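Local atomic coordinates of CofB (Escherichia coli, PDB entry 5AX6), a protein that serves as a minor pilin subunit of the CFA/III type IVb pilus of enterotoxigenic E. coli, forming a homotrimer that probably takes part in pilus assembly. Residues 121-126 with 142-147; 178-183 with 223-228; 410-415 with 459-464. All blocks are in the same frame, centred on the assembly; numbering follows the deposited sequence.

Contact 1. Residues 121-126 with 142-147; sequences LKIDRI and VDFILT
Ile-145 is met by two residues of the other strand, Asp-124 and Arg-125, in a classic beta bulge that interrupts the antiparallel pairing of 121-126 with 142-147. Asp-124 N donates to Ile-145 O (2.8 Å), and Ile-145 N donates to Arg-125 O (2.9 Å). Ile-123, before the bulge, and Ile-126, after it, fall on one face, with Leu-146 and Phe-144, their partners in the two non-hydrogen-bonded pairs, on that same face. Ile-126 shows the packing atom by atom. Ile-126 CB lies 4.0 Å from Asp-143 O. Ile-126 CG1, anti to the carbonyl carbon (chi1 -61°), reaches Phe-144 CD1 at 3.7 Å. Ile-126 CD1 continues to Phe-144 CE1, 3.9 Å away, while the other branch, Ile-126 CG2, meets Val-142 CG1 at 3.9 Å. Ile-126 and Phe-144 run alongside one another in the same direction. Ile-123 CG2 comes to the edge of the same ring, 4.3 Å from Phe-144 CD1, and Ile-123 CG1 rests on a methyl of Leu-146. Asp-124 packs CB against Thr-147 CG2 and sends its carboxylate to Trp-193 and Arg-185. The two strands form a hairpin of the pilin-domain sheet. Helix 4-25 covers its apolar face, with Leu-14 on Leu-121 and Ile-123 and Ile-18 on Phe-144; strand 220-227 pairs with 142-147, and short strand 75-76 with 121-126.

Contact 2. Residues 178-183 with 223-228; sequences KDIYVV and LRLSID
Tyr-181 and Arg-224 form the hydrogen-bonded pair at the middle of an antiparallel ladder whose strand axes, 179-183 and 223-227, approach to 4.6 Å with their directions 158° apart. Tyr-181 N donates to Arg-224 O at 3.0 Å, and Arg-224 N donates to Tyr-181 O at 2.8 Å; toward the start of 178-183, Ser-226 takes a bond from Lys-178 N through its O and gives one from its N to Asp-179 O. The same central pair carries a cation-pi contact. The two side chains run alongside each other in the same direction, with Arg-224 CZ 4.7 Å from the centroid of the Tyr-181 ring. The guanidinium does not lie flat on the ring: the planes are 71° apart, and its edge leads with Arg-224 NH2, 3.4 Å above the ring plane of Tyr-181 and offset toward the rim. The extended Arg-224 chain bends late, where chi3 (67°) turns NE. Strand 220-227 is the last of the pilin-domain sheet in sequence yet sits inside it, between 139-148 and 179-185, consistent with the non-sequential strand order of type IVb pilins. On the face away from Tyr-181, Ile-180 lies alongside Leu-225, Ile-180 CG1 to Leu-225 CD2 being 3.7 Å, and crosses Leu-223, with Ile-180 CG2 4.0 Å from Leu-223 CD2. Asp-179 turns back on its own strand: Asp-179 OD1 accepts from Ile-180 N at 2.7 Å through its anti lone pair. The polar ends have partners beyond the two strands. Arg-224 NH2 is bonded to Leu-63 O, and Tyr-181 OH to Asn-64 and to Gln-48 of the second subunit.

Contact 3. Residues 410-415 with 459-464; sequences ADTKDS and MGVFDP
Ala-410 CB fits against both methyls of Val-461, nearest to Val-461 CG2 at 3.7 Å, in a contact that has no direct hydrogen bond between its segments. Val-461 holds CG1 anti to the backbone N (chi1 168°), and this methyl also meets Thr-412 CG2 at 3.9 Å. Thr-412 presents CB and CG2 to the carboxylate of Asp-463, with OG1 between the backbone N and the carbonyl carbon (chi1 57°); the closest approach is Thr-412 CB to Asp-463 OD2, 3.5 Å. Water fills in the polar link between Asp-463 and the loop. One water donates to both Thr-412 OG1 (2.8 Å) and Asp-463 OD1 (2.8 Å). Another accepts from Lys-413 N (2.7 Å) and donates to Asp-463 OD2 (3.0 Å). Thr-412 OG1 is also bonded to Gln-435 O. The loop that follows strand 398-409 is thereby laid over the end of strand 452-463 in the C-terminal domain. Strand 468-473 flanks it, with Tyr-472 touching Thr-412 and Val-461, and strand 438-448 packs Leu-439 on Ala-410 and Met-459.

Overall arrangement
Contacts 1 and 2 belong to one antiparallel sheet of the pilin domain, their centres 9 Å apart, and they join where strands 139-148 and 220-227 lie next to each other: Leu-146 N meets Leu-223 O, and Asp-143 reaches Ser-226. Contact 3 lies in the C-terminal domain on the other side of the chain's centre, about 90 Å and 86 Å from them at the nearest atoms. All three are largely buried, though contact 2 ends in exposed Lys-178. Backbone ladders and apolar packing bind the first two, with a bulge breaking the register in contact 1 and a cation-pi pair added in contact 2; in contact 3, a loop meets a strand through methyl groups and water.

Contact 1. Residues 121-126 with 142-147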
loop_
_atom_site.group_PDB
_atom_site.type_symbol
_atom_site.label_atom_id
_atom_site.label_comp_id
_atom_site.label_asym_id
_atom_site.label_seq_id
_atom_site.Cartn_x
_atom_site.Cartn_y
_atom_site.Cartn_z
ATOM N N LEU A 121 -23.789 9.843 39.188
ATOM C CA LEU A 121 -22.684 10.701 38.790
ATOM C C LEU A 121 -23.029 11.376 37.469
ATOM O O LEU A 121 -23.380 10.701 36.500
ATOM C CB LEU A 121 -21.395 9.883 38.669
ATOM C CG LEU A 121 -20.039 10.591 38.705
ATOM C CD1 LEU A 121 -19.838 11.366 40.000
ATOM C CD2 LEU A 121 -18.918 9.582 38.507
ATOM N N LYS A 122 -22.937 12.705 37.443
ATOM C CA LYS A 122 -23.310 13.509 36.275
ATOM C C LYS A 122 -22.330 14.651 36.067
ATOM O O LYS A 122 -21.758 15.154 37.027
ATOM C CB LYS A 122 -24.707 14.109 36.445
ATOM C CG LYS A 122 -25.825 13.107 36.624
ATOM C CD LYS A 122 -27.136 13.825 36.878
ATOM C CE LYS A 122 -28.299 12.836 36.886
ATOM N NZ LYS A 122 -29.500 13.411 37.567
ATOM N N ILE A 123 -22.180 15.104 34.830
ATOM C CA ILE A 123 -21.407 16.327 34.597
ATOM C C ILE A 123 -22.225 17.549 34.985
ATOM O O ILE A 123 -23.304 17.782 34.446
ATOM C CB ILE A 123 -20.964 16.456 33.132
ATOM C CG1 ILE A 123 -20.103 15.255 32.743
ATOM C CG2 ILE A 123 -20.193 17.774 32.926
ATOM C CD1 ILE A 123 -19.887 15.098 31.243
ATOM N N ASP A 124 -21.705 18.336 35.925
ATOM C CA ASP A 124 -22.441 19.476 36.454
ATOM C C ASP A 124 -21.982 20.798 35.835
ATOM O O ASP A 124 -22.712 21.786 35.804
ATOM C CB ASP A 124 -22.278 19.536 37.978
ATOM C CG ASP A 124 -23.275 20.472 38.629
ATOM O OD1 ASP A 124 -24.482 20.379 38.300
ATOM O OD2 ASP A 124 -22.857 21.304 39.461
ATOM N N ARG A 125 -20.758 20.802 35.328
ATOM C CA ARG A 125 -20.122 22.043 34.948
ATOM C C ARG A 125 -18.841 21.743 34.194
ATOM O O ARG A 125 -18.188 20.724 34.443
ATOM C CB ARG A 125 -19.846 22.875 36.206
ATOM C CG ARG A 125 -18.782 23.920 36.070
ATOM C CD ARG A 125 -18.614 24.649 37.396
ATOM N NE ARG A 125 -17.328 25.332 37.459
ATOM C CZ ARG A 125 -16.952 26.103 38.467
ATOM N NH1 ARG A 125 -17.777 26.300 39.490
ATOM N NH2 ARG A 125 -15.761 26.686 38.441
ATOM N N ILE A 126 -18.516 22.621 33.253
ATOM C CA ILE A 126 -17.319 22.495 32.432
ATOM C C ILE A 126 -16.549 23.795 32.477
ATOM O O ILE A 126 -17.138 24.876 32.356
ATOM C CB ILE A 126 -17.666 22.142 30.975
ATOM C CG1 ILE A 126 -18.402 20.799 30.925
ATOM C CG2 ILE A 126 -16.406 22.105 30.105
ATOM C CD1 ILE A 126 -19.045 20.503 29.561
ATOM N N VAL A 142 -9.289 21.305 29.803
ATOM C CA VAL A 142 -10.739 21.238 29.974
ATOM C C VAL A 142 -11.051 20.480 31.249
ATOM O O VAL A 142 -10.690 19.314 31.390
ATOM C CB VAL A 142 -11.447 20.549 28.774
ATOM C CG1 VAL A 142 -12.966 20.608 28.953
ATOM C CG2 VAL A 142 -11.043 21.205 27.458
ATOM N N ASP A 143 -11.719 21.152 32.182
ATOM C CA ASP A 143 -12.099 20.533 33.446
ATOM C C ASP A 143 -13.578 20.174 33.447
ATOM O O ASP A 143 -14.406 20.989 33.060
ATOM C CB ASP A 143 -11.817 21.478 34.624
ATOM C CG ASP A 143 -10.330 21.676 34.889
ATOM O OD1 ASP A 143 -9.512 20.830 34.453
ATOM O OD2 ASP A 143 -9.990 22.678 35.561
ATOM N N PHE A 144 -13.893 18.971 33.915
ATOM C CA PHE A 144 -15.267 18.508 34.063
ATOM C C PHE A 144 -15.548 18.261 35.539
ATOM O O PHE A 144 -14.867 17.452 36.168
ATOM C CB PHE A 144 -15.500 17.219 33.264
ATOM C CG PHE A 144 -15.318 17.380 31.785
ATOM C CD1 PHE A 144 -16.406 17.655 30.960
ATOM C CD2 PHE A 144 -14.058 17.256 31.215
ATOM C CE1 PHE A 144 -16.240 17.815 29.585
ATOM C CE2 PHE A 144 -13.881 17.397 29.853
ATOM C CZ PHE A 144 -14.975 17.678 29.030
ATOM N N ILE A 145 -16.525 18.969 36.091
ATOM C CA ILE A 145 -16.909 18.772 37.484
ATOM C C ILE A 145 -18.074 17.802 37.495
ATOM O O ILE A 145 -19.120 18.073 36.903
ATOM C CB ILE A 145 -17.298 20.096 38.187
ATOM C CG1 ILE A 145 -16.053 20.958 38.432
ATOM C CG2 ILE A 145 -17.992 19.827 39.518
ATOM C CD1 ILE A 145 -15.468 21.554 37.170
ATOM N N LEU A 146 -17.857 16.654 38.122
ATOM C CA LEU A 146 -18.874 15.611 38.204
ATOM C C LEU A 146 -19.495 15.615 39.586
ATOM O O LEU A 146 -18.783 15.509 40.580
ATOM C CB LEU A 146 -18.271 14.238 37.912
ATOM C CG LEU A 146 -18.109 13.839 36.443
ATOM C CD1 LEU A 146 -17.505 14.977 35.659
ATOM C CD2 LEU A 146 -17.252 12.579 36.338
ATOM N N THR A 147 -20.816 15.752 39.645
ATOM C CA THR A 147 -21.504 15.771 40.926
ATOM C C THR A 147 -21.939 14.362 41.337
ATOM O O THR A 147 -22.427 13.576 40.516
ATOM C CB THR A 147 -22.715 16.714 40.888
ATOM O OG1 THR A 147 -23.337 16.739 42.176
ATOM C CG2 THR A 147 -23.725 16.260 39.832
#

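Contact 2. Residues 178-183 with 223-228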
loop_
_atom_site.group_PDB
_atom_site.type_symbol
_atom_site.label_atom_id
_atom_site.label_comp_id
_atom_site.label_asym_id
_atom_site.label_seq_id
_atom_site.Cartn_x
_atom_site.Cartn_y
_atom_site.Cartn_z
ATOM N N LYS A 178 -5.352 14.320 33.109
ATOM C CA LYS A 178 -4.179 15.042 33.583
ATOM C C LYS A 178 -4.112 14.913 35.101
ATOM O O LYS A 178 -3.053 14.657 35.679
ATOM C CB LYS A 178 -4.239 16.508 33.152
ATOM C CG LYS A 178 -2.980 17.302 33.486
ATOM C CD LYS A 178 -3.168 18.781 33.182
ATOM C CE LYS A 178 -1.914 19.574 33.509
ATOM N NZ LYS A 178 -0.895 19.381 32.449
ATOM N N ASP A 179 -5.261 15.080 35.743
ATOM C CA ASP A 179 -5.396 14.757 37.153
ATOM C C ASP A 179 -6.863 14.709 37.538
ATOM O O ASP A 179 -7.762 15.022 36.731
ATOM C CB ASP A 179 -4.649 15.761 38.048
ATOM C CG ASP A 179 -3.971 15.082 39.253
ATOM O OD1 ASP A 179 -4.569 14.158 39.859
ATOM O OD2 ASP A 179 -2.825 15.455 39.581
ATOM N N ILE A 180 -7.086 14.307 38.781
ATOM C CA ILE A 180 -8.416 14.160 39.339
ATOM C C ILE A 180 -8.401 14.776 40.722
ATOM O O ILE A 180 -7.601 14.377 41.556
ATOM C CB ILE A 180 -8.824 12.684 39.436
ATOM C CG1 ILE A 180 -8.870 12.057 38.038
ATOM C CG2 ILE A 180 -10.150 12.552 40.165
ATOM C CD1 ILE A 180 -9.039 10.551 38.051
ATOM N N TYR A 181 -9.269 15.754 40.953
ATOM C CA TYR A 181 -9.335 16.425 42.244
ATOM C C TYR A 181 -10.676 16.175 42.895
ATOM O O TYR A 181 -11.693 16.024 42.214
ATOM C CB TYR A 181 -9.115 17.936 42.097
ATOM C CG TYR A 181 -7.678 18.362 41.994
ATOM C CD1 TYR A 181 -7.066 19.051 43.032
ATOM C CD2 TYR A 181 -6.924 18.070 40.868
ATOM C CE1 TYR A 181 -5.742 19.452 42.941
ATOM C CE2 TYR A 181 -5.606 18.463 40.762
ATOM C CZ TYR A 181 -5.019 19.157 41.803
ATOM O OH TYR A 181 -3.704 19.546 41.701
ATOM N N VAL A 182 -10.679 16.150 44.223
ATOM C CA VAL A 182 -11.926 16.132 44.970
ATOM C C VAL A 182 -12.422 17.568 45.120
ATOM O O VAL A 182 -11.650 18.466 45.487
ATOM C CB VAL A 182 -11.745 15.484 46.357
ATOM C CG1 VAL A 182 -13.019 15.603 47.171
ATOM C CG2 VAL A 182 -11.331 14.032 46.207
ATOM N N VAL A 183 -13.696 17.798 44.821
ATOM C CA VAL A 183 -14.264 19.121 45.007
ATOM C C VAL A 183 -15.489 19.045 45.906
ATOM O O VAL A 183 -16.042 17.972 46.121
ATOM C CB VAL A 183 -14.614 19.786 43.654
ATOM C CG1 VAL A 183 -13.326 20.026 42.854
ATOM C CG2 VAL A 183 -15.605 18.935 42.849
ATOM N N LEU A 223 -16.073 15.164 41.773
ATOM C CA LEU A 223 -14.735 14.985 41.233
ATOM C C LEU A 223 -14.537 15.940 40.078
ATOM O O LEU A 223 -15.429 16.106 39.243
ATOM C CB LEU A 223 -14.509 13.552 40.745
ATOM C CG LEU A 223 -14.521 12.419 41.772
ATOM C CD1 LEU A 223 -14.543 11.084 41.031
ATOM C CD2 LEU A 223 -13.311 12.516 42.687
ATOM N N ARG A 224 -13.373 16.567 40.026
ATOM C CA ARG A 224 -13.016 17.347 38.855
ATOM C C ARG A 224 -12.049 16.534 38.005
ATOM O O ARG A 224 -10.962 16.173 38.462
ATOM C CB ARG A 224 -12.392 18.685 39.259
ATOM C CG ARG A 224 -12.111 19.594 38.069
ATOM C CD ARG A 224 -11.370 20.845 38.482
ATOM N NE ARG A 224 -10.018 20.562 38.958
ATOM C CZ ARG A 224 -9.156 21.509 39.320
ATOM N NH1 ARG A 224 -9.520 22.783 39.258
ATOM N NH2 ARG A 224 -7.946 21.182 39.752
ATOM N N LEU A 225 -12.458 16.216 36.778
ATOM C CA LEU A 225 -11.595 15.492 35.859
ATOM C C LEU A 225 -10.992 16.477 34.875
ATOM O O LEU A 225 -11.733 17.197 34.199
ATOM C CB LEU A 225 -12.371 14.411 35.095
ATOM C CG LEU A 225 -13.210 13.408 35.883
ATOM C CD1 LEU A 225 -13.966 12.494 34.916
ATOM C CD2 LEU A 225 -12.310 12.586 36.785
ATOM N N SER A 226 -9.661 16.515 34.794
ATOM C CA SER A 226 -8.970 17.448 33.901
ATOM C C SER A 226 -8.431 16.729 32.676
ATOM O O SER A 226 -7.751 15.715 32.810
ATOM C CB SER A 226 -7.806 18.144 34.618
ATOM O OG SER A 226 -8.265 18.893 35.728
ATOM N N ILE A 227 -8.727 17.267 31.498
ATOM C CA ILE A 227 -8.214 16.710 30.244
ATOM C C ILE A 227 -7.360 17.734 29.515
ATOM O O ILE A 227 -7.750 18.896 29.383
ATOM C CB ILE A 227 -9.340 16.277 29.289
ATOM C CG1 ILE A 227 -10.430 15.501 30.033
ATOM C CG2 ILE A 227 -8.749 15.514 28.093
ATOM C CD1 ILE A 227 -10.065 14.069 30.371
ATOM N N ASP A 228 -6.195 17.304 29.040
ATOM C CA ASP A 228 -5.353 18.139 28.184
ATOM C C ASP A 228 -5.792 17.933 26.739
ATOM O O ASP A 228 -5.540 16.873 26.181
ATOM C CB ASP A 228 -3.870 17.751 28.362
ATOM C CG ASP A 228 -2.922 18.577 27.505
ATOM O OD1 ASP A 228 -3.381 19.386 26.664
ATOM O OD2 ASP A 228 -1.692 18.396 27.669
#

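Contact 3. Residues 410-415 with 459-464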
loop_
_atom_site.group_PDB
_atom_site.type_symbol
_atom_site.label_atom_id
_atom_site.label_comp_id
_atom_site.label_asym_id
_atom_site.label_seq_id
_atom_site.Cartn_x
_atom_site.Cartn_y
_atom_site.Cartn_z
ATOM N N ALA A 410 2.578 -42.339 -40.136
ATOM C CA ALA A 410 2.861 -43.763 -40.182
ATOM C C ALA A 410 4.075 -44.035 -41.066
ATOM O O ALA A 410 3.953 -44.608 -42.148
ATOM C CB ALA A 410 1.644 -44.521 -40.690
ATOM N N ASP A 411 5.244 -43.598 -40.614
ATOM C CA ASP A 411 6.454 -43.769 -41.406
ATOM C C ASP A 411 6.818 -45.259 -41.533
ATOM O O ASP A 411 6.498 -46.061 -40.661
ATOM C CB ASP A 411 7.608 -42.981 -40.788
ATOM C CG ASP A 411 8.720 -42.672 -41.791
ATOM O OD1 ASP A 411 8.501 -42.840 -43.011
ATOM O OD2 ASP A 411 9.807 -42.240 -41.352
ATOM N N THR A 412 7.476 -45.615 -42.630
ATOM C CA THR A 412 7.961 -46.981 -42.832
ATOM C C THR A 412 9.377 -46.924 -43.399
ATOM O O THR A 412 9.835 -45.858 -43.794
ATOM C CB THR A 412 7.048 -47.775 -43.779
ATOM O OG1 THR A 412 6.947 -47.087 -45.034
ATOM C CG2 THR A 412 5.655 -47.932 -43.166
ATOM N N LYS A 413 10.072 -48.058 -43.424
ATOM C CA LYS A 413 11.444 -48.093 -43.930
ATOM C C LYS A 413 11.509 -47.675 -45.396
ATOM O O LYS A 413 10.645 -48.046 -46.191
ATOM C CB LYS A 413 12.042 -49.492 -43.770
ATOM C CG LYS A 413 12.266 -49.927 -42.337
ATOM C CD LYS A 413 12.698 -51.390 -42.288
ATOM C CE LYS A 413 13.138 -51.801 -40.886
ATOM N NZ LYS A 413 14.279 -52.769 -40.931
ATOM N N ASP A 414 12.525 -46.897 -45.754
ATOM C CA ASP A 414 12.729 -46.559 -47.156
ATOM C C ASP A 414 13.652 -47.594 -47.800
ATOM O O ASP A 414 13.991 -48.600 -47.171
ATOM C CB ASP A 414 13.295 -45.144 -47.311
ATOM C CG ASP A 414 14.734 -45.013 -46.815
ATOM O OD1 ASP A 414 15.288 -45.969 -46.229
ATOM O OD2 ASP A 414 15.312 -43.922 -47.003
ATOM N N SER A 415 14.057 -47.339 -49.040
ATOM C CA SER A 415 14.923 -48.257 -49.782
ATOM C C SER A 415 16.163 -48.641 -48.983
ATOM O O SER A 415 16.602 -49.789 -49.017
ATOM C CB SER A 415 15.340 -47.628 -51.114
ATOM O OG SER A 415 14.208 -47.186 -51.844
ATOM N N MET A 459 3.302 -46.725 -31.305
ATOM C CA MET A 459 2.507 -46.436 -32.491
ATOM C C MET A 459 2.329 -47.710 -33.300
ATOM O O MET A 459 3.289 -48.445 -33.506
ATOM C CB MET A 459 3.180 -45.366 -33.364
ATOM C CG MET A 459 2.404 -45.024 -34.649
ATOM S SD MET A 459 3.327 -43.953 -35.785
ATOM C CE MET A 459 4.029 -42.824 -34.591
ATOM N N GLY A 460 1.110 -47.956 -33.763
ATOM C CA GLY A 460 0.838 -49.058 -34.670
ATOM C C GLY A 460 0.791 -48.570 -36.102
ATOM O O GLY A 460 0.121 -47.583 -36.408
ATOM N N VAL A 461 1.510 -49.263 -36.984
ATOM C CA VAL A 461 1.574 -48.897 -38.394
ATOM C C VAL A 461 1.495 -50.146 -39.274
ATOM O O VAL A 461 2.147 -51.148 -38.990
ATOM C CB VAL A 461 2.873 -48.116 -38.707
ATOM C CG1 VAL A 461 3.086 -47.976 -40.217
ATOM C CG2 VAL A 461 2.851 -46.731 -38.022
ATOM N N PHE A 462 0.679 -50.089 -40.319
ATOM C CA PHE A 462 0.665 -51.152 -41.317
ATOM C C PHE A 462 1.398 -50.701 -42.566
ATOM O O PHE A 462 1.089 -49.654 -43.121
ATOM C CB PHE A 462 -0.761 -51.568 -41.678
ATOM C CG PHE A 462 -0.819 -52.631 -42.753
ATOM C CD1 PHE A 462 -0.489 -53.944 -42.460
ATOM C CD2 PHE A 462 -1.177 -52.307 -44.052
ATOM C CE1 PHE A 462 -0.530 -54.922 -43.447
ATOM C CE2 PHE A 462 -1.225 -53.279 -45.042
ATOM C CZ PHE A 462 -0.898 -54.585 -44.738
ATOM N N ASP A 463 2.368 -51.496 -43.005
ATOM C CA ASP A 463 3.119 -51.199 -44.216
ATOM C C ASP A 463 2.486 -51.945 -45.391
ATOM O O ASP A 463 2.636 -53.156 -45.507
ATOM C CB ASP A 463 4.591 -51.597 -44.050
ATOM C CG ASP A 463 5.469 -51.134 -45.210
ATOM O OD1 ASP A 463 4.941 -50.832 -46.303
ATOM O OD2 ASP A 463 6.703 -51.071 -45.020
ATOM N N PRO A 464 1.776 -51.218 -46.269
ATOM C CA PRO A 464 1.058 -51.856 -47.384
ATOM C C PRO A 464 1.996 -52.393 -48.468
ATOM O O PRO A 464 1.632 -53.331 -49.177
ATOM C CB PRO A 464 0.173 -50.729 -47.927
ATOM C CG PRO A 464 0.863 -49.470 -47.518
ATOM C CD PRO A 464 1.556 -49.764 -46.216
HETATM O O HOH W 1 5.383 -48.198 -47.096
HETATM O O HOH W 2 8.404 -50.520 -46.871
HETATM O O HOH W 3 8.930 -50.497 -43.060
#